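Local coordinates for protein PnpC (Pseudomonas putida, PDB 3N9T) that probably cleaves the aromatic ring of hydroxyquinol between two neighbouring hydroxylated carbons, using ferric iron and molecular oxygen, at residues N98-T103 and G253-K258; R135-Q140 and Y282-M287. One frame throughout, in Å; residues are numbered along the deposited sequence.

Contact 1: N98-T103 and G253-K258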
loop_
_atom_site.group_PDB
_atom_site.type_symbol
_atom_site.label_atom_id
_atom_site.label_comp_id
_atom_site.label_asym_id
_atom_site.label_seq_id
_atom_site.Cartn_x
_atom_site.Cartn_y
_atom_site.Cartn_z
ATOM N N ASN A 98 -33.571 12.875 -0.008
ATOM C CA ASN A 98 -33.274 13.385 -1.326
ATOM C C ASN A 98 -32.161 14.455 -1.201
ATOM O O ASN A 98 -32.121 15.379 -2.027
ATOM C CB ASN A 98 -34.527 14.026 -1.962
ATOM C CG ASN A 98 -35.115 15.166 -1.096
ATOM O OD1 ASN A 98 -35.074 15.113 0.143
ATOM N ND2 ASN A 98 -35.677 16.181 -1.742
ATOM N N ALA A 99 -31.309 14.360 -0.164
ATOM C CA ALA A 99 -30.232 15.360 0.021
ATOM C C ALA A 99 -29.231 15.236 -1.142
ATOM O O ALA A 99 -29.057 14.145 -1.748
ATOM C CB ALA A 99 -29.534 15.189 1.379
ATOM N N THR A 100 -28.611 16.357 -1.530
ATOM C CA THR A 100 -27.647 16.244 -2.613
ATOM C C THR A 100 -26.517 15.277 -2.263
ATOM O O THR A 100 -26.017 15.332 -1.168
ATOM C CB THR A 100 -27.028 17.625 -3.004
ATOM O OG1 THR A 100 -28.107 18.519 -3.240
ATOM C CG2 THR A 100 -26.180 17.479 -4.265
ATOM N N GLU A 101 -26.141 14.404 -3.201
ATOM C CA GLU A 101 -25.016 13.474 -3.025
ATOM C C GLU A 101 -23.675 14.189 -2.852
ATOM O O GLU A 101 -23.460 15.329 -3.342
ATOM C CB GLU A 101 -24.961 12.500 -4.224
ATOM C CG GLU A 101 -26.198 11.564 -4.233
ATOM C CD GLU A 101 -26.145 10.446 -5.258
ATOM O OE1 GLU A 101 -26.518 10.684 -6.439
ATOM O OE2 GLU A 101 -25.804 9.307 -4.862
ATOM N N THR A 102 -22.786 13.560 -2.108
ATOM C CA THR A 102 -21.506 14.171 -1.825
ATOM C C THR A 102 -20.386 13.653 -2.771
ATOM O O THR A 102 -20.559 12.686 -3.509
ATOM C CB THR A 102 -21.084 13.834 -0.383
ATOM O OG1 THR A 102 -20.838 12.420 -0.288
ATOM C CG2 THR A 102 -22.148 14.276 0.609
ATOM N N THR A 103 -19.236 14.312 -2.743
ATOM C CA THR A 103 -18.015 13.797 -3.376
ATOM C C THR A 103 -16.829 14.200 -2.495
ATOM O O THR A 103 -16.992 14.944 -1.493
ATOM C CB THR A 103 -17.739 14.502 -4.714
ATOM O OG1 THR A 103 -17.447 15.904 -4.446
ATOM C CG2 THR A 103 -18.957 14.378 -5.663
ATOM N N GLY A 253 -24.861 10.164 -11.202
ATOM C CA GLY A 253 -25.997 10.583 -12.027
ATOM C C GLY A 253 -26.668 11.896 -11.620
ATOM O O GLY A 253 -26.810 12.763 -12.459
ATOM N N SER A 254 -26.997 12.084 -10.331
ATOM C CA SER A 254 -27.699 13.257 -9.879
ATOM C C SER A 254 -26.855 14.566 -9.852
ATOM O O SER A 254 -27.438 15.655 -9.693
ATOM C CB SER A 254 -28.261 13.000 -8.485
ATOM O OG SER A 254 -27.192 12.946 -7.517
ATOM N N LEU A 255 -25.530 14.466 -10.006
ATOM C CA LEU A 255 -24.632 15.674 -9.930
ATOM C C LEU A 255 -24.317 16.247 -11.317
ATOM O O LEU A 255 -23.390 17.064 -11.477
ATOM C CB LEU A 255 -23.299 15.253 -9.258
ATOM C CG LEU A 255 -23.509 14.750 -7.817
ATOM C CD1 LEU A 255 -22.144 14.381 -7.188
ATOM C CD2 LEU A 255 -24.234 15.810 -6.953
ATOM N N GLN A 256 -25.020 15.767 -12.344
ATOM C CA GLN A 256 -24.811 16.233 -13.682
ATOM C C GLN A 256 -25.794 17.381 -13.876
ATOM O O GLN A 256 -26.913 17.406 -13.333
ATOM C CB GLN A 256 -25.110 15.129 -14.710
ATOM C CG GLN A 256 -24.358 13.859 -14.462
ATOM C CD GLN A 256 -24.613 12.789 -15.494
ATOM O OE1 GLN A 256 -25.219 13.034 -16.560
ATOM N NE2 GLN A 256 -24.091 11.599 -15.212
ATOM N N VAL A 257 -25.367 18.383 -14.596
ATOM C CA VAL A 257 -26.273 19.492 -14.854
ATOM C C VAL A 257 -25.999 19.936 -16.308
ATOM O O VAL A 257 -24.843 20.016 -16.746
ATOM C CB VAL A 257 -26.038 20.647 -13.822
ATOM C CG1 VAL A 257 -24.628 21.315 -14.031
ATOM C CG2 VAL A 257 -27.144 21.617 -13.927
ATOM N N LYS A 258 -27.060 20.233 -17.039
ATOM C CA LYS A 258 -26.978 20.704 -18.400
ATOM C C LYS A 258 -26.636 22.214 -18.532
ATOM O O LYS A 258 -27.296 23.060 -17.946
ATOM C CB LYS A 258 -28.351 20.404 -19.026
ATOM C CG LYS A 258 -28.532 20.909 -20.472
ATOM C CD LYS A 258 -27.888 20.017 -21.488
ATOM C CE LYS A 258 -28.537 20.334 -22.860
ATOM N NZ LYS A 258 -27.807 19.632 -23.961
HETATM O O HOH W 1 -27.142 9.531 -8.846
HETATM O O HOH W 2 -27.811 14.640 -5.602
#
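The side chain of L255 points toward the loop residues 100-103 and divides its two methyls between two threonines. L255 CD2 meets T100 CG2 at 3.7 Å, the two side chains crossing obliquely, while L255 CD1 reaches T103 CG2 at 3.5 Å as the chains slide past each other in opposite directions. Between them L255 CD2 also rests on the backbone, 3.7 Å from E101 O, whose polar need is met by T233 OG1. The hydroxyl of T100 is turned beside its own backbone N, away from this apolar contact, and bonds to V286 N. Residues 98-103 belong to the long loop running from helix 84-91 of the N-terminal helical region to strand 129-138, and S254 and L255 belong to a 3-10 turn leading into strand 256-262 of the intradiol dioxygenase beta-sandwich. T103 lies about 6 Å, side chain to side chain, from the iron ligand H220. One residue back along the turn, the contact becomes polar. S254 OG, held between its backbone N and carbonyl carbon (chi1 71°), donates to E101 OE1 at 2.6 Å, arriving on the anti lone pair of that oxygen. E101 runs out extended, and chi3 (-85°) sets only the rotation of its carboxylate. Two waters flank this bond: one donates to E101 OE1 and accepts from S254 N (3.0 Å), the other accepts from E101 N and donates to S254 OG at 2.6 Å. OE1 thus receives two hydrogen bonds, and the serine hydroxyl gives one and takes one. E101 also packs on V8 of the second subunit.

Contact 2: R135-Q140 and Y282-M287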
loop_
_atom_site.group_PDB
_atom_site.type_symbol
_atom_site.label_atom_id
_atom_site.label_comp_id
_atom_site.label_asym_id
_atom_site.label_seq_id
_atom_site.Cartn_x
_atom_site.Cartn_y
_atom_site.Cartn_z
ATOM N N ARG A 135 -31.071 27.108 -6.282
ATOM C CA ARG A 135 -31.524 27.326 -4.915
ATOM C C ARG A 135 -30.818 26.385 -3.992
ATOM O O ARG A 135 -30.239 25.395 -4.429
ATOM C CB ARG A 135 -33.045 27.132 -4.832
ATOM C CG ARG A 135 -33.875 28.031 -5.897
ATOM C CD ARG A 135 -35.386 27.669 -5.919
ATOM N NE ARG A 135 -35.992 28.313 -4.769
ATOM C CZ ARG A 135 -37.128 27.941 -4.157
ATOM N NH1 ARG A 135 -37.818 26.854 -4.557
ATOM N NH2 ARG A 135 -37.548 28.682 -3.110
ATOM N N VAL A 136 -30.789 26.746 -2.713
ATOM C CA VAL A 136 -30.411 25.806 -1.678
ATOM C C VAL A 136 -31.676 25.552 -0.845
ATOM O O VAL A 136 -32.283 26.484 -0.352
ATOM C CB VAL A 136 -29.293 26.365 -0.833
ATOM C CG1 VAL A 136 -28.903 25.318 0.301
ATOM C CG2 VAL A 136 -28.053 26.705 -1.739
ATOM N N LEU A 137 -32.068 24.279 -0.729
ATOM C CA LEU A 137 -33.326 23.941 -0.106
ATOM C C LEU A 137 -33.063 22.936 1.013
ATOM O O LEU A 137 -31.941 22.353 1.075
ATOM C CB LEU A 137 -34.197 23.272 -1.186
ATOM C CG LEU A 137 -34.569 24.128 -2.406
ATOM C CD1 LEU A 137 -35.456 23.298 -3.333
ATOM C CD2 LEU A 137 -35.255 25.423 -1.959
ATOM N N ASP A 138 -34.057 22.762 1.902
ATOM C CA ASP A 138 -34.038 21.661 2.848
ATOM C C ASP A 138 -34.744 20.500 2.205
ATOM O O ASP A 138 -35.277 20.601 1.069
ATOM C CB ASP A 138 -34.678 21.991 4.243
ATOM C CG ASP A 138 -36.152 22.419 4.162
ATOM O OD1 ASP A 138 -36.832 22.057 3.212
ATOM O OD2 ASP A 138 -36.645 23.154 5.053
ATOM N N VAL A 139 -34.759 19.386 2.940
ATOM C CA VAL A 139 -35.378 18.162 2.468
ATOM C C VAL A 139 -36.908 18.320 2.307
ATOM O O VAL A 139 -37.510 17.610 1.518
ATOM C CB VAL A 139 -34.968 17.007 3.421
ATOM C CG1 VAL A 139 -36.069 16.013 3.573
ATOM C CG2 VAL A 139 -33.588 16.397 2.962
ATOM N N GLN A 140 -37.519 19.276 3.015
ATOM C CA GLN A 140 -38.933 19.579 2.798
ATOM C C GLN A 140 -39.125 20.555 1.653
ATOM O O GLN A 140 -40.244 20.917 1.351
ATOM C CB GLN A 140 -39.592 20.145 4.048
ATOM C CG GLN A 140 -39.672 19.096 5.173
ATOM C CD GLN A 140 -38.375 19.029 5.976
ATOM O OE1 GLN A 140 -37.591 20.009 6.031
ATOM N NE2 GLN A 140 -38.124 17.877 6.594
ATOM N N TYR A 282 -28.718 25.230 -14.131
ATOM C CA TYR A 282 -29.642 25.490 -13.042
ATOM C C TYR A 282 -29.589 24.314 -12.104
ATOM O O TYR A 282 -29.795 23.165 -12.556
ATOM C CB TYR A 282 -31.125 25.617 -13.552
ATOM C CG TYR A 282 -32.100 25.863 -12.390
ATOM C CD1 TYR A 282 -32.210 27.107 -11.815
ATOM C CD2 TYR A 282 -32.884 24.817 -11.885
ATOM C CE1 TYR A 282 -33.057 27.327 -10.744
ATOM C CE2 TYR A 282 -33.744 25.019 -10.869
ATOM C CZ TYR A 282 -33.816 26.265 -10.282
ATOM O OH TYR A 282 -34.633 26.485 -9.222
ATOM N N TYR A 283 -29.387 24.553 -10.813
ATOM C CA TYR A 283 -29.322 23.417 -9.913
ATOM C C TYR A 283 -29.949 23.664 -8.542
ATOM O O TYR A 283 -29.688 24.703 -7.943
ATOM C CB TYR A 283 -27.877 22.902 -9.776
ATOM C CG TYR A 283 -27.804 21.445 -9.169
ATOM C CD1 TYR A 283 -27.923 20.332 -9.993
ATOM C CD2 TYR A 283 -27.639 21.237 -7.787
ATOM C CE1 TYR A 283 -27.868 19.035 -9.492
ATOM C CE2 TYR A 283 -27.561 19.947 -7.266
ATOM C CZ TYR A 283 -27.693 18.849 -8.129
ATOM O OH TYR A 283 -27.597 17.569 -7.658
ATOM N N GLU A 284 -30.762 22.722 -8.052
ATOM C CA GLU A 284 -31.262 22.891 -6.666
ATOM C C GLU A 284 -30.557 21.942 -5.663
ATOM O O GLU A 284 -30.701 20.694 -5.732
ATOM C CB GLU A 284 -32.774 22.761 -6.584
ATOM C CG GLU A 284 -33.447 23.763 -7.502
ATOM C CD GLU A 284 -34.969 23.671 -7.440
ATOM O OE1 GLU A 284 -35.487 22.604 -7.052
ATOM O OE2 GLU A 284 -35.624 24.671 -7.782
ATOM N N PHE A 285 -29.769 22.538 -4.774
ATOM C CA PHE A 285 -29.108 21.761 -3.743
ATOM C C PHE A 285 -30.077 21.507 -2.579
ATOM O O PHE A 285 -30.875 22.376 -2.213
ATOM C CB PHE A 285 -27.921 22.519 -3.185
ATOM C CG PHE A 285 -26.815 22.685 -4.175
ATOM C CD1 PHE A 285 -25.900 21.618 -4.401
ATOM C CD2 PHE A 285 -26.657 23.909 -4.851
ATOM C CE1 PHE A 285 -24.842 21.738 -5.358
ATOM C CE2 PHE A 285 -25.590 24.050 -5.843
ATOM C CZ PHE A 285 -24.706 22.910 -6.090
ATOM N N VAL A 286 -29.968 20.322 -2.009
ATOM C CA VAL A 286 -30.794 19.898 -0.895
ATOM C C VAL A 286 -29.827 19.507 0.254
ATOM O O VAL A 286 -28.980 18.639 0.080
ATOM C CB VAL A 286 -31.767 18.730 -1.316
ATOM C CG1 VAL A 286 -32.611 18.249 -0.118
ATOM C CG2 VAL A 286 -32.677 19.164 -2.528
ATOM N N MET A 287 -29.955 20.208 1.379
ATOM C CA MET A 287 -29.117 20.084 2.544
ATOM C C MET A 287 -29.827 19.313 3.645
ATOM O O MET A 287 -31.079 19.352 3.778
ATOM C CB MET A 287 -28.717 21.466 3.059
ATOM C CG MET A 287 -27.722 22.263 2.086
ATOM S SD MET A 287 -27.189 23.660 3.082
ATOM C CE MET A 287 -25.770 22.833 3.854
HETATM O O HOH W 3 -33.063 19.360 5.361
#
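R135 rises from its strand alongside Y282 and E284 of the neighbouring strand, all three side chains pointing the same way. From CB the chain turns so that CG is anti to the carbonyl carbon (chi1 -54°), which brings R135 CG to 3.7 Å from Y282 OH. R135 CD follows, with E284 OE2 at 3.5 Å, and there chi3 (79°) bends the chain. NH2 bonds to D181 O. R135 NH1 stays 4.5 Å from E284 OE2, too far for a salt bridge, although the opposite charges probably still attract. L137 CD2 sits over the centre of one face of the guanidinium. E284 OE2 also takes a 2.5 Å hydrogen bond from Y282 OH on its anti lone pair, and OE1 lies against L137 CD1. An alanine at E284 removes the acceptor of Y282 OH and would probably leave the tyrosine end, R135 CD and L137 CD1 less firmly placed. On the opposite face V136 CG1 touches M287 SD (3.7 Å), while F285 packs among L231, T233 and I223 with Y283 CD2 over one face of its ring. Four backbone bonds join the strands, the shortest from L137 N to F285 O (2.7 Å); beyond them a water bridges V139 N and M287 O. This is parallel pairing of strands 129-138 and 278-287 in the beta-sandwich of intradiol dioxygenases, with F285 facing the interior.

In the fold
The segments alternate along the chain: 98-103, 135-140, 253-258, then 282-287, so the two contacts cross in sequence. Their centres are about 11 Å apart, and they touch. Strands 256-262 and 278-287 are antiparallel neighbours in one mixed sheet, and strand 129-138 pairs with the latter, so both contacts reach the same sheet. Besides the T100 OG1 to V286 N bond, probable hydrogen bonds join Y283 OH with S254 O and T100 N with V286 O. The loop 98-103, coming from the helical region, is thereby joined to the strand that contact 2 pairs with 129-138. Contact 1 lies nearer the iron-bearing part of the fold, contact 2 farther out.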